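Local coordinates for protein L-ornithine N(5)-monooxygenase (Pseudomonas aeruginosa, PDB 3S5W) that uses FAD, NADPH and molecular oxygen to hydroxylate the side-chain amine of L-ornithine, the first step toward the hydroxamate groups of the siderophore pyoverdin, at residues 59-70 / 142-150. Residues are numbered along the deposited sequence; the frame is centred on the assembly and turned at random.
Sequences LEVLFLDKQGDY and EQSRYGEEV. With FAD (flavin-adenine dinucleotide), chain C; PO4 (phosphate ion), chain D.
In the Rossmann-like FAD-binding domain, strand 61-65 pairs in parallel with strand 144-146, and the residues that follow each strand meet the adenosine half of FAD. Phe-63 N donates to Gln-143 O (2.8 Å), Phe-63 O accepts from Arg-145 N, and Asp-65 N donates to Arg-145 O. Past Asp-65 the pairing breaks up: Glu-148 N reaches Asp-65 O (3.0 Å) from above the carbonyl plane, and Gly-147 turns the chain into strand 148-158 and gives its N-H to Gln-67 O. On the Leu-64 face, Leu-64 CD1 meets Val-150 CG2 (3.6 Å) while its CD2 rests on Arg-145 CB. Leu-62 CD2 sits over the centre of one face of the Arg-145 guanidinium, whose NE and NH2 grip a phosphate ion, probably from the crystallisation liquor, at the edge; a bend at chi2 (-75°) brings NH1 back to Ser-144 O and Glu-142 O. On the other face, the Tyr-146 ring packs CE1 against Tyr-70 CB (3.5 Å). With CG anti to the backbone N (chi1 -160°), the Asp-65 carboxylate takes both ribose hydroxyls, OD1 from FAD O2B and OD2 from FAD O3B (each 2.7 Å). It also closes an Asx turn, Gln-67 N using the anti lone pair of OD1, and Phe-38 N donates to OD2. The adenine is hydrogen-bonded by the backbone of Val-150, whose N donates to FAD N1A (2.8 Å) and whose O accepts from FAD N6A.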
# COMPACT_ATOMS: atom_id res chain seq x y z
N LEU A 59 -4.45 -9.05 25.94
CA LEU A 59 -5.81 -8.85 25.42
C LEU A 59 -6.22 -10.01 24.54
O LEU A 59 -5.37 -10.80 24.11
CB LEU A 59 -5.94 -7.52 24.66
CG LEU A 59 -5.78 -6.21 25.43
CD1 LEU A 59 -5.76 -5.03 24.47
CD2 LEU A 59 -6.86 -6.00 26.49
N GLU A 60 -7.52 -10.14 24.28
CA GLU A 60 -8.05 -11.16 23.39
C GLU A 60 -8.19 -10.58 21.98
O GLU A 60 -9.14 -9.84 21.70
CB GLU A 60 -9.40 -11.69 23.91
CG GLU A 60 -9.27 -12.94 24.79
CD GLU A 60 -9.21 -14.21 23.96
OE1 GLU A 60 -9.88 -14.28 22.91
OE2 GLU A 60 -8.50 -15.16 24.37
N VAL A 61 -7.25 -10.91 21.09
CA VAL A 61 -7.10 -10.19 19.81
C VAL A 61 -7.11 -11.12 18.58
O VAL A 61 -6.51 -12.20 18.61
CB VAL A 61 -5.83 -9.26 19.83
CG1 VAL A 61 -5.68 -8.49 18.55
CG2 VAL A 61 -5.88 -8.27 21.00
N LEU A 62 -7.78 -10.70 17.51
CA LEU A 62 -7.72 -11.37 16.21
C LEU A 62 -7.45 -10.39 15.07
O LEU A 62 -8.02 -9.29 15.04
CB LEU A 62 -9.03 -12.10 15.87
CG LEU A 62 -9.46 -13.34 16.66
CD1 LEU A 62 -10.80 -13.81 16.08
CD2 LEU A 62 -8.44 -14.43 16.55
N PHE A 63 -6.63 -10.81 14.11
CA PHE A 63 -6.47 -10.03 12.88
C PHE A 63 -6.85 -10.90 11.72
O PHE A 63 -6.28 -11.96 11.56
CB PHE A 63 -5.02 -9.56 12.73
CG PHE A 63 -4.57 -8.67 13.84
CD1 PHE A 63 -4.86 -7.29 13.80
CD2 PHE A 63 -3.90 -9.19 14.94
CE1 PHE A 63 -4.47 -6.46 14.84
CE2 PHE A 63 -3.49 -8.36 15.97
CZ PHE A 63 -3.78 -7.01 15.93
N LEU A 64 -7.81 -10.44 10.93
CA LEU A 64 -8.33 -11.21 9.80
C LEU A 64 -7.76 -10.70 8.48
O LEU A 64 -7.76 -9.49 8.24
CB LEU A 64 -9.87 -11.12 9.74
CG LEU A 64 -10.71 -11.36 11.01
CD1 LEU A 64 -12.20 -11.45 10.64
CD2 LEU A 64 -10.27 -12.55 11.83
N ASP A 65 -7.25 -11.60 7.65
CA ASP A 65 -6.75 -11.20 6.36
C ASP A 65 -7.33 -12.07 5.28
O ASP A 65 -7.31 -13.29 5.38
CB ASP A 65 -5.21 -11.22 6.30
CG ASP A 65 -4.65 -10.35 5.16
OD1 ASP A 65 -4.76 -10.75 3.97
OD2 ASP A 65 -4.13 -9.25 5.45
N LYS A 66 -7.80 -11.42 4.24
CA LYS A 66 -8.41 -12.10 3.11
C LYS A 66 -7.46 -13.00 2.33
O LYS A 66 -7.91 -13.91 1.64
CB LYS A 66 -9.17 -11.14 2.20
CG LYS A 66 -8.30 -10.17 1.41
CD LYS A 66 -9.18 -9.23 0.55
CE LYS A 66 -8.31 -8.35 -0.33
NZ LYS A 66 -9.17 -7.48 -1.20
N GLN A 67 -6.14 -12.75 2.41
CA GLN A 67 -5.20 -13.61 1.66
C GLN A 67 -5.10 -14.98 2.33
O GLN A 67 -4.98 -15.05 3.56
CB GLN A 67 -3.80 -13.00 1.60
CG GLN A 67 -3.74 -11.62 0.92
CD GLN A 67 -2.29 -11.16 0.77
OE1 GLN A 67 -1.48 -11.86 0.16
NE2 GLN A 67 -1.96 -10.04 1.37
N GLY A 68 -5.17 -16.03 1.52
CA GLY A 68 -5.06 -17.41 2.02
C GLY A 68 -3.64 -17.74 2.41
O GLY A 68 -3.38 -18.48 3.37
N ASP A 69 -2.70 -17.18 1.65
CA ASP A 69 -1.29 -17.36 1.87
C ASP A 69 -0.70 -15.95 1.76
O ASP A 69 -0.66 -15.40 0.66
CB ASP A 69 -0.71 -18.25 0.76
CG ASP A 69 0.76 -18.53 0.94
OD1 ASP A 69 1.28 -18.43 2.08
OD2 ASP A 69 1.41 -18.85 -0.06
N TYR A 70 -0.32 -15.36 2.90
CA TYR A 70 0.04 -13.92 2.94
C TYR A 70 1.29 -13.56 2.13
O TYR A 70 2.35 -14.15 2.29
CB TYR A 70 0.22 -13.43 4.39
CG TYR A 70 0.65 -11.98 4.38
CD1 TYR A 70 2.00 -11.63 4.49
CD2 TYR A 70 -0.29 -10.95 4.18
CE1 TYR A 70 2.41 -10.31 4.43
CE2 TYR A 70 0.11 -9.61 4.15
CZ TYR A 70 1.46 -9.30 4.25
OH TYR A 70 1.83 -7.99 4.17
N GLU A 142 -1.65 -17.53 16.73
CA GLU A 142 -2.83 -17.59 17.61
C GLU A 142 -3.78 -16.42 17.41
O GLU A 142 -4.98 -16.54 17.69
CB GLU A 142 -2.44 -17.71 19.09
CG GLU A 142 -2.00 -19.14 19.46
CD GLU A 142 -1.71 -19.32 20.95
OE1 GLU A 142 -1.27 -18.35 21.61
OE2 GLU A 142 -1.91 -20.46 21.46
N GLN A 143 -3.25 -15.31 16.90
CA GLN A 143 -4.03 -14.12 16.67
C GLN A 143 -4.45 -13.88 15.22
O GLN A 143 -5.33 -13.10 14.96
CB GLN A 143 -3.31 -12.89 17.22
CG GLN A 143 -3.16 -12.94 18.74
CD GLN A 143 -2.43 -11.77 19.31
OE1 GLN A 143 -1.62 -11.11 18.64
NE2 GLN A 143 -2.69 -11.50 20.59
N SER A 144 -3.83 -14.55 14.27
CA SER A 144 -4.16 -14.27 12.88
C SER A 144 -5.19 -15.27 12.34
O SER A 144 -5.19 -16.42 12.74
CB SER A 144 -2.90 -14.28 12.03
OG SER A 144 -2.33 -15.57 12.03
N ARG A 145 -6.06 -14.81 11.44
CA ARG A 145 -6.93 -15.69 10.69
C ARG A 145 -6.80 -15.34 9.23
O ARG A 145 -7.34 -14.33 8.79
CB ARG A 145 -8.40 -15.53 11.14
CG ARG A 145 -8.61 -15.82 12.63
CD ARG A 145 -8.57 -17.33 12.91
NE ARG A 145 -8.86 -17.60 14.31
CZ ARG A 145 -7.96 -17.66 15.30
NH1 ARG A 145 -6.65 -17.48 15.07
NH2 ARG A 145 -8.37 -17.91 16.54
N TYR A 146 -6.10 -16.18 8.48
CA TYR A 146 -5.99 -16.01 7.02
C TYR A 146 -7.14 -16.61 6.24
O TYR A 146 -7.88 -17.45 6.76
CB TYR A 146 -4.67 -16.56 6.51
CG TYR A 146 -3.48 -15.81 7.06
CD1 TYR A 146 -3.16 -14.51 6.57
CD2 TYR A 146 -2.69 -16.36 8.06
CE1 TYR A 146 -2.06 -13.80 7.08
CE2 TYR A 146 -1.57 -15.66 8.58
CZ TYR A 146 -1.27 -14.39 8.09
OH TYR A 146 -0.19 -13.73 8.60
N GLY A 147 -7.29 -16.16 4.99
CA GLY A 147 -8.39 -16.55 4.11
C GLY A 147 -9.78 -16.07 4.58
O GLY A 147 -10.77 -16.74 4.31
N GLU A 148 -9.84 -14.94 5.28
CA GLU A 148 -11.09 -14.39 5.77
C GLU A 148 -11.22 -12.94 5.34
O GLU A 148 -10.42 -12.09 5.78
CB GLU A 148 -11.15 -14.46 7.29
CG GLU A 148 -11.26 -15.87 7.87
CD GLU A 148 -11.92 -15.89 9.24
OE1 GLU A 148 -12.78 -15.03 9.50
OE2 GLU A 148 -11.57 -16.76 10.06
N GLU A 149 -12.20 -12.68 4.49
CA GLU A 149 -12.51 -11.32 4.05
C GLU A 149 -13.61 -10.74 4.93
O GLU A 149 -14.71 -11.34 5.02
CB GLU A 149 -12.94 -11.32 2.58
CG GLU A 149 -13.32 -9.93 2.05
CD GLU A 149 -13.76 -9.92 0.61
OE1 GLU A 149 -13.90 -11.00 -0.01
OE2 GLU A 149 -13.99 -8.81 0.08
N VAL A 150 -13.33 -9.61 5.58
CA VAL A 150 -14.33 -8.91 6.37
C VAL A 150 -15.27 -8.21 5.39
O VAL A 150 -14.83 -7.48 4.47
CB VAL A 150 -13.74 -7.93 7.42
CG1 VAL A 150 -14.83 -7.12 8.08
CG2 VAL A 150 -12.98 -8.68 8.48
PA FAD C . -1.41 -3.43 3.32
O1A FAD C . -2.00 -3.03 2.02
O2A FAD C . 0.06 -3.88 3.27
O5B FAD C . -2.27 -4.66 3.95
C5B FAD C . -3.68 -4.60 3.92
C4B FAD C . -4.13 -6.03 4.18
O4B FAD C . -5.53 -6.01 4.29
C3B FAD C . -3.80 -6.92 2.98
O3B FAD C . -2.99 -8.00 3.40
C2B FAD C . -5.16 -7.39 2.47
O2B FAD C . -5.17 -8.78 2.14
C1B FAD C . -6.04 -7.18 3.66
N9A FAD C . -7.44 -6.85 3.38
C8A FAD C . -7.93 -5.85 2.54
N7A FAD C . -9.30 -5.87 2.66
C5A FAD C . -9.64 -6.83 3.55
C6A FAD C . -10.87 -7.27 4.04
N6A FAD C . -11.99 -6.56 3.81
N1A FAD C . -10.89 -8.31 4.96
C2A FAD C . -9.73 -8.90 5.43
N3A FAD C . -8.50 -8.47 4.95
C4A FAD C . -8.47 -7.45 4.03
N1 FAD C . 5.92 1.61 1.67
C2 FAD C . 7.22 1.85 2.10
O2 FAD C . 7.42 2.46 3.14
N3 FAD C . 8.30 1.41 1.37
C4 FAD C . 8.13 0.71 0.20
O4 FAD C . 9.13 0.29 -0.41
C4X FAD C . 6.81 0.47 -0.26
N5 FAD C . 6.60 -0.21 -1.44
C5X FAD C . 5.31 -0.44 -1.89
C6 FAD C . 5.12 -1.13 -3.10
C7 FAD C . 3.84 -1.37 -3.58
C7M FAD C . 3.70 -2.11 -4.88
C8 FAD C . 2.75 -0.88 -2.86
C8M FAD C . 1.33 -1.10 -3.32
C9 FAD C . 2.93 -0.19 -1.67
C9A FAD C . 4.21 0.02 -1.16
N10 FAD C . 4.42 0.72 0.04
C10 FAD C . 5.72 0.95 0.47
C1' FAD C . 3.29 1.29 0.84
C2' FAD C . 2.45 0.23 1.60
O2' FAD C . 1.16 0.85 1.72
C3' FAD C . 3.04 -0.01 2.97
O3' FAD C . 4.41 -0.46 2.90
C4' FAD C . 2.26 -1.09 3.76
O4' FAD C . 2.07 -2.23 2.92
C5' FAD C . 0.93 -0.60 4.38
O5' FAD C . 0.53 -1.57 5.34
P FAD C . -1.02 -1.85 5.72
O1P FAD C . -0.98 -3.05 6.63
O2P FAD C . -1.58 -0.56 6.26
O3P FAD C . -1.68 -2.21 4.31
P PO4 D . -12.08 -18.22 16.02
O1 PO4 D . -11.07 -17.94 17.12
O2 PO4 D . -13.12 -17.13 16.08
O3 PO4 D . -12.69 -19.59 16.27
O4 PO4 D . -11.44 -18.26 14.65
O HOH W 1 -5.16 -12.65 21.73